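Uncharacterized protein Atu1656/AGR_C_3050 (PDB 2OJH) is of unknown function but folds as a six-bladed beta-propeller of the TolB family, a scaffold that probably serves in binding other molecules. Local coordinates at residues I112-S117 against R123-N128; L98-D103 against H134-D139; G147-D150 against I155-M158; I187-S192 against Q198-R203. All coordinates share one frame; numbering follows the deposited sequence. Where two conformers were deposited one is given.

Interaction 1. Residues I112-S117 against R123-N128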
loop_
_atom_site.group_PDB
_atom_site.type_symbol
_atom_site.label_atom_id
_atom_site.label_comp_id
_atom_site.label_asym_id
_atom_site.label_seq_id
_atom_site.Cartn_x
_atom_site.Cartn_y
_atom_site.Cartn_z
ATOM N N ILE A 112 -9.131 -5.351 9.911
ATOM C CA ILE A 112 -9.485 -4.417 8.848
ATOM C C ILE A 112 -10.855 -3.799 9.168
ATOM O O ILE A 112 -11.777 -4.496 9.602
ATOM C CB ILE A 112 -9.447 -5.123 7.455
ATOM C CG1 ILE A 112 -7.995 -5.525 7.105
ATOM C CG2 ILE A 112 -9.968 -4.211 6.379
ATOM C CD1 ILE A 112 -7.922 -6.403 5.829
ATOM N N TYR A 113 -10.973 -2.487 8.996
ATOM C CA TYR A 113 -12.273 -1.798 9.174
ATOM C C TYR A 113 -12.502 -0.858 7.992
ATOM O O TYR A 113 -11.546 -0.444 7.336
ATOM C CB TYR A 113 -12.263 -0.942 10.436
ATOM C CG TYR A 113 -11.993 -1.700 11.720
ATOM C CD1 TYR A 113 -10.689 -2.054 12.089
ATOM C CD2 TYR A 113 -13.040 -2.028 12.573
ATOM C CE1 TYR A 113 -10.452 -2.763 13.273
ATOM C CE2 TYR A 113 -12.822 -2.707 13.762
ATOM C CZ TYR A 113 -11.521 -3.077 14.097
ATOM O OH TYR A 113 -11.317 -3.752 15.274
ATOM N N LEU A 114 -13.756 -0.493 7.746
ATOM C CA LEU A 114 -14.101 0.599 6.830
ATOM C C LEU A 114 -14.730 1.689 7.671
ATOM O O LEU A 114 -15.333 1.394 8.692
ATOM C CB LEU A 114 -15.166 0.159 5.801
ATOM C CG LEU A 114 -14.825 -1.056 4.923
ATOM C CD1 LEU A 114 -15.909 -1.219 3.871
ATOM C CD2 LEU A 114 -13.481 -0.889 4.292
ATOM N N LEU A 115 -14.576 2.942 7.251
ATOM C CA LEU A 115 -15.241 4.065 7.902
ATOM C C LEU A 115 -15.514 5.178 6.871
ATOM O O LEU A 115 -14.956 5.152 5.779
ATOM C CB LEU A 115 -14.413 4.588 9.087
ATOM C CG LEU A 115 -13.113 5.314 8.757
ATOM C CD1 LEU A 115 -12.843 6.418 9.784
ATOM C CD2 LEU A 115 -12.006 4.276 8.697
ATOM N N PRO A 116 -16.402 6.135 7.198
ATOM C CA PRO A 116 -16.579 7.222 6.227
ATOM C C PRO A 116 -15.286 8.025 6.006
ATOM O O PRO A 116 -14.506 8.219 6.945
ATOM C CB PRO A 116 -17.623 8.118 6.890
ATOM C CG PRO A 116 -18.368 7.201 7.869
ATOM C CD PRO A 116 -17.267 6.307 8.384
ATOM N N SER A 117 -15.057 8.514 4.791
ATOM C CA SER A 117 -13.821 9.275 4.526
ATOM C C SER A 117 -13.801 10.641 5.234
ATOM O O SER A 117 -12.762 11.300 5.368
ATOM C CB SER A 117 -13.624 9.442 3.033
ATOM O OG SER A 117 -14.693 10.176 2.512
ATOM N N ARG A 123 -16.198 0.130 10.944
ATOM C CA ARG A 123 -16.995 -1.076 10.812
ATOM C C ARG A 123 -16.067 -2.265 10.556
ATOM O O ARG A 123 -15.382 -2.280 9.559
ATOM C CB ARG A 123 -17.973 -0.900 9.643
ATOM C CG ARG A 123 -19.085 0.144 9.859
ATOM C CD ARG A 123 -19.613 0.741 8.520
ATOM N NE ARG A 123 -19.527 -0.225 7.412
ATOM C CZ ARG A 123 -19.247 0.077 6.140
ATOM N NH1 ARG A 123 -19.007 1.326 5.762
ATOM N NH2 ARG A 123 -19.192 -0.892 5.235
ATOM N N LEU A 124 -16.054 -3.257 11.458
ATOM C CA LEU A 124 -15.141 -4.429 11.330
ATOM C C LEU A 124 -15.473 -5.272 10.107
ATOM O O LEU A 124 -16.648 -5.670 9.913
ATOM C CB LEU A 124 -15.165 -5.338 12.600
ATOM C CG LEU A 124 -14.239 -6.564 12.601
ATOM C CD1 LEU A 124 -12.747 -6.186 12.572
ATOM C CD2 LEU A 124 -14.562 -7.461 13.792
HETATM N N MSE A 125 -14.441 -5.558 9.313
HETATM C CA MSE A 125 -14.589 -6.378 8.132
HETATM C C MSE A 125 -14.091 -7.796 8.363
HETATM O O MSE A 125 -14.727 -8.754 7.925
HETATM C CB MSE A 125 -13.818 -5.793 6.942
HETATM C CG MSE A 125 -14.313 -4.520 6.335
HETATM SE SE MSE A 125 -16.203 -4.595 5.839
HETATM C CE MSE A 125 -17.045 -3.551 7.203
ATOM N N THR A 126 -12.943 -7.943 9.022
ATOM C CA THR A 126 -12.324 -9.251 9.130
ATOM C C THR A 126 -12.391 -9.881 10.523
ATOM O O THR A 126 -11.859 -9.331 11.495
ATOM C CB THR A 126 -10.868 -9.168 8.761
ATOM O OG1 THR A 126 -10.239 -8.163 9.568
ATOM C CG2 THR A 126 -10.729 -8.814 7.299
ATOM N N LYS A 127 -13.029 -11.049 10.601
ATOM C CA LYS A 127 -13.127 -11.784 11.846
ATOM C C LYS A 127 -11.929 -12.690 12.073
ATOM O O LYS A 127 -11.746 -13.168 13.179
ATOM C CB LYS A 127 -14.426 -12.588 11.887
ATOM C CG LYS A 127 -15.670 -11.694 11.965
ATOM C CD LYS A 127 -16.918 -12.499 11.772
ATOM C CE LYS A 127 -18.128 -11.579 11.646
ATOM N NZ LYS A 127 -19.316 -12.430 11.466
ATOM N N ASN A 128 -11.134 -12.921 11.028
ATOM C CA ASN A 128 -9.965 -13.814 11.083
ATOM C C ASN A 128 -8.707 -12.976 11.007
ATOM O O ASN A 128 -8.541 -12.196 10.055
ATOM C CB ASN A 128 -10.015 -14.812 9.934
ATOM C CG ASN A 128 -11.270 -15.711 9.975
ATOM O OD1 ASN A 128 -11.704 -16.149 11.039
ATOM N ND2 ASN A 128 -11.841 -15.981 8.806
#

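Interaction 2. Residues L98-D103 against H134-D139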
loop_
_atom_site.group_PDB
_atom_site.type_symbol
_atom_site.label_atom_id
_atom_site.label_comp_id
_atom_site.label_asym_id
_atom_site.label_seq_id
_atom_site.Cartn_x
_atom_site.Cartn_y
_atom_site.Cartn_z
ATOM N N LEU A 98 -15.192 6.295 1.354
ATOM C CA LEU A 98 -14.789 5.401 2.442
ATOM C C LEU A 98 -13.300 5.277 2.576
ATOM O O LEU A 98 -12.583 5.305 1.574
ATOM C CB LEU A 98 -15.339 3.979 2.239
ATOM C CG LEU A 98 -16.857 3.770 2.276
ATOM C CD1 LEU A 98 -17.182 2.332 1.981
ATOM C CD2 LEU A 98 -17.543 4.212 3.602
ATOM N N TYR A 99 -12.863 5.098 3.822
ATOM C CA TYR A 99 -11.504 4.696 4.139
ATOM C C TYR A 99 -11.499 3.257 4.644
ATOM O O TYR A 99 -12.429 2.808 5.308
ATOM C CB TYR A 99 -10.920 5.597 5.237
ATOM C CG TYR A 99 -10.657 7.042 4.872
ATOM C CD1 TYR A 99 -10.634 7.472 3.540
ATOM C CD2 TYR A 99 -10.376 7.975 5.868
ATOM C CE1 TYR A 99 -10.381 8.823 3.215
ATOM C CE2 TYR A 99 -10.127 9.324 5.559
ATOM C CZ TYR A 99 -10.121 9.737 4.231
ATOM O OH TYR A 99 -9.864 11.058 3.932
ATOM N N ALA A 100 -10.439 2.536 4.330
ATOM C CA ALA A 100 -10.203 1.248 4.930
ATOM C C ALA A 100 -8.929 1.367 5.755
ATOM O O ALA A 100 -7.909 1.934 5.274
ATOM C CB ALA A 100 -10.063 0.198 3.855
ATOM N N ILE A 101 -8.977 0.860 6.990
ATOM C CA ILE A 101 -7.816 0.947 7.908
ATOM C C ILE A 101 -7.550 -0.421 8.496
ATOM O O ILE A 101 -8.423 -1.300 8.463
ATOM C CB ILE A 101 -8.064 1.955 9.061
ATOM C CG1 ILE A 101 -9.301 1.541 9.862
ATOM C CG2 ILE A 101 -8.273 3.396 8.505
ATOM C CD1 ILE A 101 -9.650 2.486 11.080
ATOM N N SER A 102 -6.353 -0.616 9.038
ATOM C CA SER A 102 -5.996 -1.846 9.680
ATOM C C SER A 102 -5.541 -1.446 11.093
ATOM O O SER A 102 -4.532 -0.758 11.249
ATOM C CB SER A 102 -4.853 -2.513 8.914
ATOM O OG SER A 102 -5.225 -2.748 7.561
ATOM N N ASP A 103 -6.300 -1.846 12.105
ATOM C CA ASP A 103 -6.102 -1.342 13.459
ATOM C C ASP A 103 -6.037 -2.474 14.508
ATOM O O ASP A 103 -6.625 -3.548 14.319
ATOM C CB ASP A 103 -7.234 -0.377 13.795
ATOM C CG ASP A 103 -7.172 0.097 15.221
ATOM O OD1 ASP A 103 -6.406 1.056 15.482
ATOM O OD2 ASP A 103 -7.884 -0.480 16.080
ATOM N N HIS A 134 -4.842 -3.872 1.814
ATOM C CA HIS A 134 -3.838 -3.563 0.784
ATOM C C HIS A 134 -4.329 -3.044 -0.584
ATOM O O HIS A 134 -3.544 -2.401 -1.284
ATOM C CB HIS A 134 -2.861 -4.701 0.608
ATOM C CG HIS A 134 -1.684 -4.630 1.538
ATOM N ND1 HIS A 134 -0.640 -3.739 1.362
ATOM C CD2 HIS A 134 -1.385 -5.351 2.649
ATOM C CE1 HIS A 134 0.241 -3.907 2.337
ATOM N NE2 HIS A 134 -0.193 -4.868 3.137
ATOM N N GLY A 135 -5.601 -3.230 -0.941
ATOM C CA GLY A 135 -6.112 -2.660 -2.219
ATOM C C GLY A 135 -7.630 -2.714 -2.345
ATOM O O GLY A 135 -8.253 -3.676 -1.861
ATOM N N TRP A 136 -8.226 -1.700 -2.979
ATOM C CA TRP A 136 -9.664 -1.678 -3.249
ATOM C C TRP A 136 -9.919 -2.054 -4.708
ATOM O O TRP A 136 -9.245 -1.547 -5.599
ATOM C CB TRP A 136 -10.250 -0.283 -2.992
ATOM C CG TRP A 136 -11.621 -0.274 -2.364
ATOM C CD1 TRP A 136 -12.764 -0.822 -2.861
ATOM C CD2 TRP A 136 -11.975 0.337 -1.118
ATOM N NE1 TRP A 136 -13.815 -0.601 -1.992
ATOM C CE2 TRP A 136 -13.350 0.106 -0.912
ATOM C CE3 TRP A 136 -11.257 1.052 -0.150
ATOM C CZ2 TRP A 136 -14.022 0.577 0.219
ATOM C CZ3 TRP A 136 -11.925 1.521 0.976
ATOM C CH2 TRP A 136 -13.291 1.277 1.152
ATOM N N SER A 137 -10.914 -2.911 -4.954
ATOM C CA SER A 137 -11.247 -3.323 -6.320
ATOM C C SER A 137 -11.687 -2.094 -7.125
ATOM O O SER A 137 -12.343 -1.187 -6.578
ATOM C CB SER A 137 -12.311 -4.428 -6.336
ATOM O OG SER A 137 -13.581 -3.921 -6.026
ATOM N N PRO A 138 -11.305 -2.027 -8.421
ATOM C CA PRO A 138 -11.722 -0.907 -9.262
ATOM C C PRO A 138 -13.223 -0.597 -9.189
ATOM O O PRO A 138 -13.602 0.575 -9.197
ATOM C CB PRO A 138 -11.320 -1.370 -10.665
ATOM C CG PRO A 138 -10.088 -2.188 -10.395
ATOM C CD PRO A 138 -10.449 -2.961 -9.167
ATOM N N ASP A 139 -14.074 -1.620 -9.107
ATOM C CA ASP A 139 -15.518 -1.373 -9.023
ATOM C C ASP A 139 -16.005 -1.007 -7.608
ATOM O O ASP A 139 -17.205 -0.854 -7.389
ATOM C CB ASP A 139 -16.333 -2.542 -9.620
ATOM C CG ASP A 139 -16.213 -3.858 -8.822
ATOM O OD1 ASP A 139 -15.566 -3.914 -7.752
ATOM O OD2 ASP A 139 -16.783 -4.876 -9.280
#

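Interaction 3. Residues G147-D150 against I155-M158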
loop_
_atom_site.group_PDB
_atom_site.type_symbol
_atom_site.label_atom_id
_atom_site.label_comp_id
_atom_site.label_asym_id
_atom_site.label_seq_id
_atom_site.Cartn_x
_atom_site.Cartn_y
_atom_site.Cartn_z
ATOM N N GLY A 147 -3.601 -11.894 4.811
ATOM C CA GLY A 147 -4.100 -12.528 6.013
ATOM C C GLY A 147 -3.073 -13.513 6.508
ATOM O O GLY A 147 -2.551 -14.316 5.716
ATOM N N ILE A 148 -2.763 -13.468 7.805
ATOM C CA ILE A 148 -1.862 -14.478 8.367
ATOM C C ILE A 148 -2.711 -15.449 9.167
ATOM O O ILE A 148 -3.511 -15.024 10.017
ATOM C CB ILE A 148 -0.713 -13.885 9.230
ATOM C CG1 ILE A 148 0.031 -12.801 8.459
ATOM C CG2 ILE A 148 0.304 -14.976 9.634
ATOM C CD1 ILE A 148 0.839 -11.883 9.372
ATOM N N ARG A 149 -2.592 -16.734 8.831
ATOM C CA ARG A 149 -3.365 -17.788 9.482
ATOM C C ARG A 149 -2.414 -18.886 9.894
ATOM O O ARG A 149 -1.834 -19.569 9.049
ATOM C CB ARG A 149 -4.422 -18.331 8.531
ATOM C CG ARG A 149 -5.255 -17.246 7.821
ATOM C CD ARG A 149 -6.300 -16.596 8.734
ATOM N NE ARG A 149 -7.061 -15.596 7.991
ATOM C CZ ARG A 149 -6.841 -14.277 8.040
ATOM N NH1 ARG A 149 -5.893 -13.776 8.819
ATOM N NH2 ARG A 149 -7.582 -13.448 7.320
ATOM N N ASP A 150 -2.229 -19.026 11.207
ATOM C CA ASP A 150 -1.215 -19.928 11.763
ATOM C C ASP A 150 0.115 -19.802 11.022
ATOM O O ASP A 150 0.673 -20.810 10.602
ATOM C CB ASP A 150 -1.719 -21.374 11.725
ATOM C CG ASP A 150 -3.008 -21.556 12.527
ATOM O OD1 ASP A 150 -3.040 -21.073 13.680
ATOM O OD2 ASP A 150 -3.972 -22.161 12.006
ATOM N N ILE A 155 -2.848 -14.149 0.274
ATOM C CA ILE A 155 -3.656 -13.105 -0.328
ATOM C C ILE A 155 -5.100 -13.523 -0.229
ATOM O O ILE A 155 -5.456 -14.660 -0.584
ATOM C CB ILE A 155 -3.259 -12.901 -1.820
ATOM C CG1 ILE A 155 -1.721 -12.692 -1.954
ATOM C CG2 ILE A 155 -4.086 -11.769 -2.469
ATOM C CD1 ILE A 155 -1.124 -11.544 -1.097
ATOM N N TYR A 156 -5.928 -12.604 0.263
ATOM C CA TYR A 156 -7.361 -12.840 0.402
ATOM C C TYR A 156 -8.075 -11.695 -0.280
ATOM O O TYR A 156 -7.494 -10.615 -0.479
ATOM C CB TYR A 156 -7.791 -12.839 1.889
ATOM C CG TYR A 156 -7.323 -14.038 2.645
ATOM C CD1 TYR A 156 -8.125 -15.168 2.754
ATOM C CD2 TYR A 156 -6.041 -14.073 3.214
ATOM C CE1 TYR A 156 -7.657 -16.319 3.409
ATOM C CE2 TYR A 156 -5.575 -15.214 3.863
ATOM C CZ TYR A 156 -6.390 -16.326 3.954
ATOM O OH TYR A 156 -5.951 -17.441 4.613
ATOM N N SER A 157 -9.353 -11.904 -0.606
ATOM C CA SER A 157 -10.194 -10.796 -0.975
ATOM C C SER A 157 -11.523 -10.933 -0.240
ATOM O O SER A 157 -11.884 -12.024 0.212
ATOM C CB SER A 157 -10.399 -10.747 -2.491
ATOM O OG SER A 157 -11.089 -11.896 -2.933
HETATM N N MSE A 158 -12.226 -9.829 -0.071
HETATM C CA MSE A 158 -13.522 -9.883 0.580
HETATM C C MSE A 158 -14.490 -9.063 -0.219
HETATM O O MSE A 158 -14.139 -8.006 -0.728
HETATM C CB MSE A 158 -13.443 -9.377 2.026
HETATM C CG MSE A 158 -14.810 -9.133 2.690
HETATM SE SE MSE A 158 -14.634 -8.961 4.613
HETATM C CE MSE A 158 -13.819 -10.663 5.045
#

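Interaction 4. Residues I187-S192 against Q198-R203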
loop_
_atom_site.group_PDB
_atom_site.type_symbol
_atom_site.label_atom_id
_atom_site.label_comp_id
_atom_site.label_asym_id
_atom_site.label_seq_id
_atom_site.Cartn_x
_atom_site.Cartn_y
_atom_site.Cartn_z
ATOM N N ILE A 187 -4.586 -9.232 -9.327
ATOM C CA ILE A 187 -4.083 -8.651 -8.085
ATOM C C ILE A 187 -2.566 -8.913 -8.106
ATOM O O ILE A 187 -2.164 -10.057 -8.238
ATOM C CB ILE A 187 -4.740 -9.309 -6.856
ATOM C CG1 ILE A 187 -6.215 -8.843 -6.717
ATOM C CG2 ILE A 187 -3.934 -9.001 -5.567
ATOM C CD1 ILE A 187 -7.069 -9.792 -5.900
ATOM N N TYR A 188 -1.754 -7.858 -8.006
ATOM C CA TYR A 188 -0.291 -7.986 -7.940
ATOM C C TYR A 188 0.073 -8.044 -6.459
ATOM O O TYR A 188 -0.591 -7.405 -5.600
ATOM C CB TYR A 188 0.404 -6.773 -8.592
ATOM C CG TYR A 188 0.371 -6.762 -10.116
ATOM C CD1 TYR A 188 -0.827 -6.612 -10.830
ATOM C CD2 TYR A 188 1.556 -6.935 -10.854
ATOM C CE1 TYR A 188 -0.828 -6.639 -12.258
ATOM C CE2 TYR A 188 1.555 -6.941 -12.246
ATOM C CZ TYR A 188 0.370 -6.794 -12.936
ATOM O OH TYR A 188 0.409 -6.813 -14.299
ATOM N N PHE A 189 1.099 -8.833 -6.149
ATOM C CA PHE A 189 1.508 -9.062 -4.763
ATOM C C PHE A 189 2.961 -9.542 -4.780
ATOM O O PHE A 189 3.556 -9.668 -5.870
ATOM C CB PHE A 189 0.550 -10.069 -4.078
ATOM C CG PHE A 189 0.640 -11.483 -4.631
ATOM C CD1 PHE A 189 -0.049 -11.852 -5.800
ATOM C CD2 PHE A 189 1.417 -12.436 -3.982
ATOM C CE1 PHE A 189 0.055 -13.135 -6.314
ATOM C CE2 PHE A 189 1.524 -13.751 -4.493
ATOM C CZ PHE A 189 0.842 -14.093 -5.673
ATOM N N ASN A 190 3.564 -9.743 -3.608
ATOM C CA ASN A 190 4.901 -10.380 -3.599
ATOM C C ASN A 190 4.914 -11.721 -2.880
ATOM O O ASN A 190 4.095 -11.979 -2.002
ATOM C CB ASN A 190 6.027 -9.435 -3.095
ATOM C CG ASN A 190 5.843 -8.963 -1.648
ATOM O OD1 ASN A 190 4.759 -9.009 -1.060
ATOM N ND2 ASN A 190 6.909 -8.440 -1.098
ATOM N N SER A 191 5.841 -12.598 -3.257
ATOM C CA SER A 191 5.849 -13.898 -2.662
ATOM C C SER A 191 7.295 -14.322 -2.476
ATOM O O SER A 191 8.158 -13.997 -3.320
ATOM C CB SER A 191 5.110 -14.880 -3.585
ATOM O OG SER A 191 5.082 -16.185 -3.042
ATOM N N SER A 192 7.562 -15.036 -1.384
ATOM C CA SER A 192 8.915 -15.527 -1.111
ATOM C C SER A 192 9.133 -16.919 -1.668
ATOM O O SER A 192 10.190 -17.523 -1.418
ATOM C CB SER A 192 9.158 -15.601 0.400
ATOM O OG SER A 192 8.241 -16.522 1.008
ATOM N N GLN A 198 9.625 -11.585 -4.584
ATOM C CA GLN A 198 9.477 -11.215 -6.000
ATOM C C GLN A 198 8.033 -10.849 -6.248
ATOM O O GLN A 198 7.142 -11.296 -5.483
ATOM C CB GLN A 198 9.809 -12.385 -6.894
ATOM C CG GLN A 198 11.210 -12.945 -6.638
ATOM C CD GLN A 198 12.308 -12.092 -7.256
ATOM O OE1 GLN A 198 12.820 -12.430 -8.306
ATOM N NE2 GLN A 198 12.670 -10.994 -6.601
ATOM N N ILE A 199 7.795 -10.063 -7.300
ATOM C CA ILE A 199 6.427 -9.687 -7.659
ATOM C C ILE A 199 5.777 -10.805 -8.459
ATOM O O ILE A 199 6.375 -11.367 -9.398
ATOM C CB ILE A 199 6.313 -8.318 -8.417
ATOM C CG1 ILE A 199 7.117 -7.219 -7.702
ATOM C CG2 ILE A 199 4.848 -7.954 -8.584
ATOM C CD1 ILE A 199 6.801 -7.053 -6.244
ATOM N N TRP A 200 4.556 -11.132 -8.034
ATOM C CA TRP A 200 3.710 -12.111 -8.703
ATOM C C TRP A 200 2.353 -11.449 -8.948
ATOM O O TRP A 200 2.056 -10.374 -8.399
ATOM C CB TRP A 200 3.533 -13.364 -7.830
ATOM C CG TRP A 200 4.777 -14.265 -7.759
ATOM C CD1 TRP A 200 5.948 -14.010 -7.090
ATOM C CD2 TRP A 200 4.930 -15.537 -8.360
ATOM N NE1 TRP A 200 6.838 -15.061 -7.249
ATOM C CE2 TRP A 200 6.234 -16.011 -8.031
ATOM C CE3 TRP A 200 4.100 -16.334 -9.159
ATOM C CZ2 TRP A 200 6.713 -17.229 -8.473
ATOM C CZ3 TRP A 200 4.585 -17.551 -9.607
ATOM C CH2 TRP A 200 5.877 -17.994 -9.257
ATOM N N ARG A 201 1.548 -12.059 -9.807
ATOM C CA ARG A 201 0.161 -11.652 -9.920
ATOM C C ARG A 201 -0.780 -12.853 -9.989
ATOM O O ARG A 201 -0.446 -13.865 -10.573
ATOM C CB ARG A 201 -0.041 -10.694 -11.103
ATOM C CG ARG A 201 0.214 -11.289 -12.478
ATOM C CD ARG A 201 -0.143 -10.281 -13.560
ATOM N NE ARG A 201 -0.177 -10.902 -14.876
ATOM C CZ ARG A 201 -0.427 -10.261 -16.014
ATOM N NH1 ARG A 201 -0.434 -10.945 -17.154
ATOM N NH2 ARG A 201 -0.669 -8.953 -16.019
ATOM N N VAL A 202 -1.955 -12.722 -9.367
ATOM C CA VAL A 202 -2.959 -13.782 -9.371
ATOM C C VAL A 202 -4.257 -13.227 -9.963
ATOM O O VAL A 202 -4.574 -12.050 -9.755
ATOM C CB VAL A 202 -3.198 -14.365 -7.928
ATOM C CG1 VAL A 202 -3.737 -13.295 -6.945
ATOM C CG2 VAL A 202 -4.110 -15.595 -7.976
ATOM N N ARG A 203 -5.009 -14.051 -10.698
ATOM C CA ARG A 203 -6.307 -13.596 -11.214
ATOM C C ARG A 203 -7.257 -13.334 -10.049
ATOM O O ARG A 203 -7.186 -14.032 -9.030
ATOM C CB ARG A 203 -6.941 -14.648 -12.135
ATOM C CG ARG A 203 -6.196 -14.939 -13.435
ATOM C CD ARG A 203 -6.194 -13.774 -14.394
ATOM N NE ARG A 203 -7.432 -13.004 -14.387
ATOM C CZ ARG A 203 -8.541 -13.360 -15.020
ATOM N NH1 ARG A 203 -9.611 -12.580 -14.943
ATOM N NH2 ARG A 203 -8.584 -14.485 -15.722
HETATM O O HOH W 1 9.112 -15.573 -5.314
#

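Interaction 1. Residues I112-S117 against R123-N128
A short antiparallel strand pairing at the outer edge of a four-stranded propeller blade joins Ile112, Tyr113 and Leu114 to Arg123, Leu124, Met125 and Thr126. Leu114 and Arg123 form a hydrogen-bonded pair: Arg123 N gives a nearly straight bond of 2.7 Å to Leu114 O, and Leu114 N returns one to Arg123 O. Tyr113 and Leu124 are the adjoining non-hydrogen-bonded pair. Met125 N reaches Ile112 O at 2.9 Å, although residue 125 has already left the strand. This is the last hairpin of the blade, in which strand 111-116 is held on its other edge by strand 98-103 and strand 123-124 is outermost. At its end a side chain replaces the backbone acceptor, as Ile112 N bonds to Thr126 OG1 at 3.0 Å with an angle of 172°. Thr126 chi1 of 55° sets OG1 between its own N and carbonyl carbon, facing Ile112, while CG2 packs on Ile112 CB. On the Tyr113 side, Leu124 CD1 lies over one ring face, 3.9 Å from the centroid and offset toward the rim; the phenol OH continues to Glu106. On the other side, in one of two conformers of Arg123, Leu114 CB lies over a face of its guanidinium, and Leu114 CG meets Met125 CG at 3.8 Å, the two side chains crossing at about a right angle. Residue 125 is selenomethionine; Met125 SE lies 3.9 Å from Leu114 CD1.

Interaction 2. Residues L98-D103 against H134-D139
Trp136 brings the far end of its indole, CZ2, CZ3 and CH2, up to Leu98 and Ala100, joining two successive blades of the beta-propeller. Trp136 was modelled in two conformers, and the packing described is that of one of them. Strand 98-103 belongs to one four-stranded blade and strand 131-136 is an edge strand of the next blade. They run antiparallel at 159° with axes 9.2 Å apart, too far for strand pairing, so the indole bridges the gap between them. The tight part is small and apolar. Trp136 CH2 comes within 3.6 Å of Leu98 CB, and CZ3 within 3.7 Å of Ala100 CB; the Leu98 methylene and the Ala100 methyl both approach the ring obliquely, whereas the carbonyl carbon of Tyr99 lies near the ring plane at its edge. Leu98 and the indole cross at about a right angle. With CG of Leu98 turned anti to its carbonyl carbon (chi1 -65°), CD1 swings to 4.0 Å from Trp136 CZ2. Leu114, on the strand beside 98-103, also touches the indole, so the ring is wedged against two neighbouring strands of one blade. Its NE1 bonds Gly140 O within its own blade. Beyond Trp136 the two segments part company. The chain turns through Pro138 to the exposed Asp139, on the looser, solvent side. Just before Trp136, His134 and Gly135 both face Thr144 in a classic beta bulge. In the turn, Ser137 OG donates to Asp139 OD1 across 2.6 Å, nearly in line with the carboxylate C-O bond.

Interaction 3. Residues G147-D150 against I155-M158
Arg149 and Tyr156 meet over a ring face on one side of a beta hairpin, and Gly147 lies against the edge of the same ring. From CB the Arg149 chain sets off with CG anti to its carbonyl carbon, and a bend at chi2 (-75°) folds it back over the tyrosine. Arg149 CG sits 3.3 Å from Tyr156 OH and 4.1 Å from Tyr156 CZ. Beyond the bend, NE stays close to the phenol end, 4.0 Å from Tyr156 OH. Arg149 CZ then lies above the ring, 4.8 Å from its centroid and 24° off the normal, in a cation-pi contact; the guanidinium and ring planes are inclined by only 23°. At the tip NH1 bonds the carbonyl oxygen of Ile148 at 2.9 Å, approaching well above the carbonyl plane, and also reaches Pro130 O. NH2, over the ring face, pairs with Glu165 in a salt bridge and with Ser131 OG. These partners fix the rotation of the guanidinium, and the nearby carboxylate would probably offset its charge. The ring edge lies directly on the backbone of Gly147, whose N and CA are 3.6 Å and 3.7 Å from Tyr156 CD2. Strands 142-149 and 152-159 are the middle strands of a four-stranded blade, whose edge strands 131-136 and 165-167 supply Ser131 and Glu165. Arginine, tyrosine, serine and glutamate meet across four strands on one face of a propeller blade.

Interaction 4. Residues I187-S192 against Q198-R203
Tyr188 chi1 of -75° brings its ring over Arg201 CB, which stands 4.0 Å from the centroid and 6° off the normal. Arg201 chi1 of 65° tucks CG between the two main-chain branches, and the extended chain beyond it runs alongside the phenol, both side chains pointing the same way. Arg201 CD thus passes 3.6 Å from Tyr188 CZ, and Arg201 NH2 donates to Tyr188 OH across 2.9 Å, in a somewhat bent bond. On the opposite sheet face, the Phe189 ring slides beneath Trp200: Trp200 CB stands over one face, offset toward the rim and 3.5 Å from Phe189 CZ, while Val202 N lies in plane at the ring edge. The backbones form a regular antiparallel hairpin between the middle strands of a propeller blade. Ile187 with Val202, Phe189 with Trp200, and Ser191 with Gln198 are the hydrogen-bonded pairs; Trp200 N to Phe189 O, at 2.8 Å, is typical. At the Ser191 end a water donates to Ser191 O and accepts from Trp200 NE1 at 3.0 Å, tying indole to backbone. Tyr188 OH also bonds Met256 O. Phe189, Trp200 CB and Val202 thus pack carbon on carbon, giving way to polar atoms at Ser191, whereas Tyr188 takes the methylenes of a cation that also makes a cation-pi contact with Trp186 and whose charge is probably balanced by its salt bridge to Glu210.

In the fold
Interactions 1, 3 and 4 each hold a hairpin within a blade, in three different blades, whereas interaction 2 spans two blades. Interaction 1 is nested in the chain loop closed by interaction 2; the two share a sheet, with Tyr113 N probably bonded to Ile101 O. Interaction 1 is partly exposed and relies on main-chain bonds plus one threonine hydroxyl. Interaction 2, whose centre lies about 10 Å from the centre of the chain, is buried and wholly apolar across its segments. Interaction 3, also buried, relies on cation-pi packing, and interaction 4 combines full strand pairing with aromatic cover. Ile155 CD1 against Phe189 CB, at 3.7 Å, brings interactions 3 and 4 together.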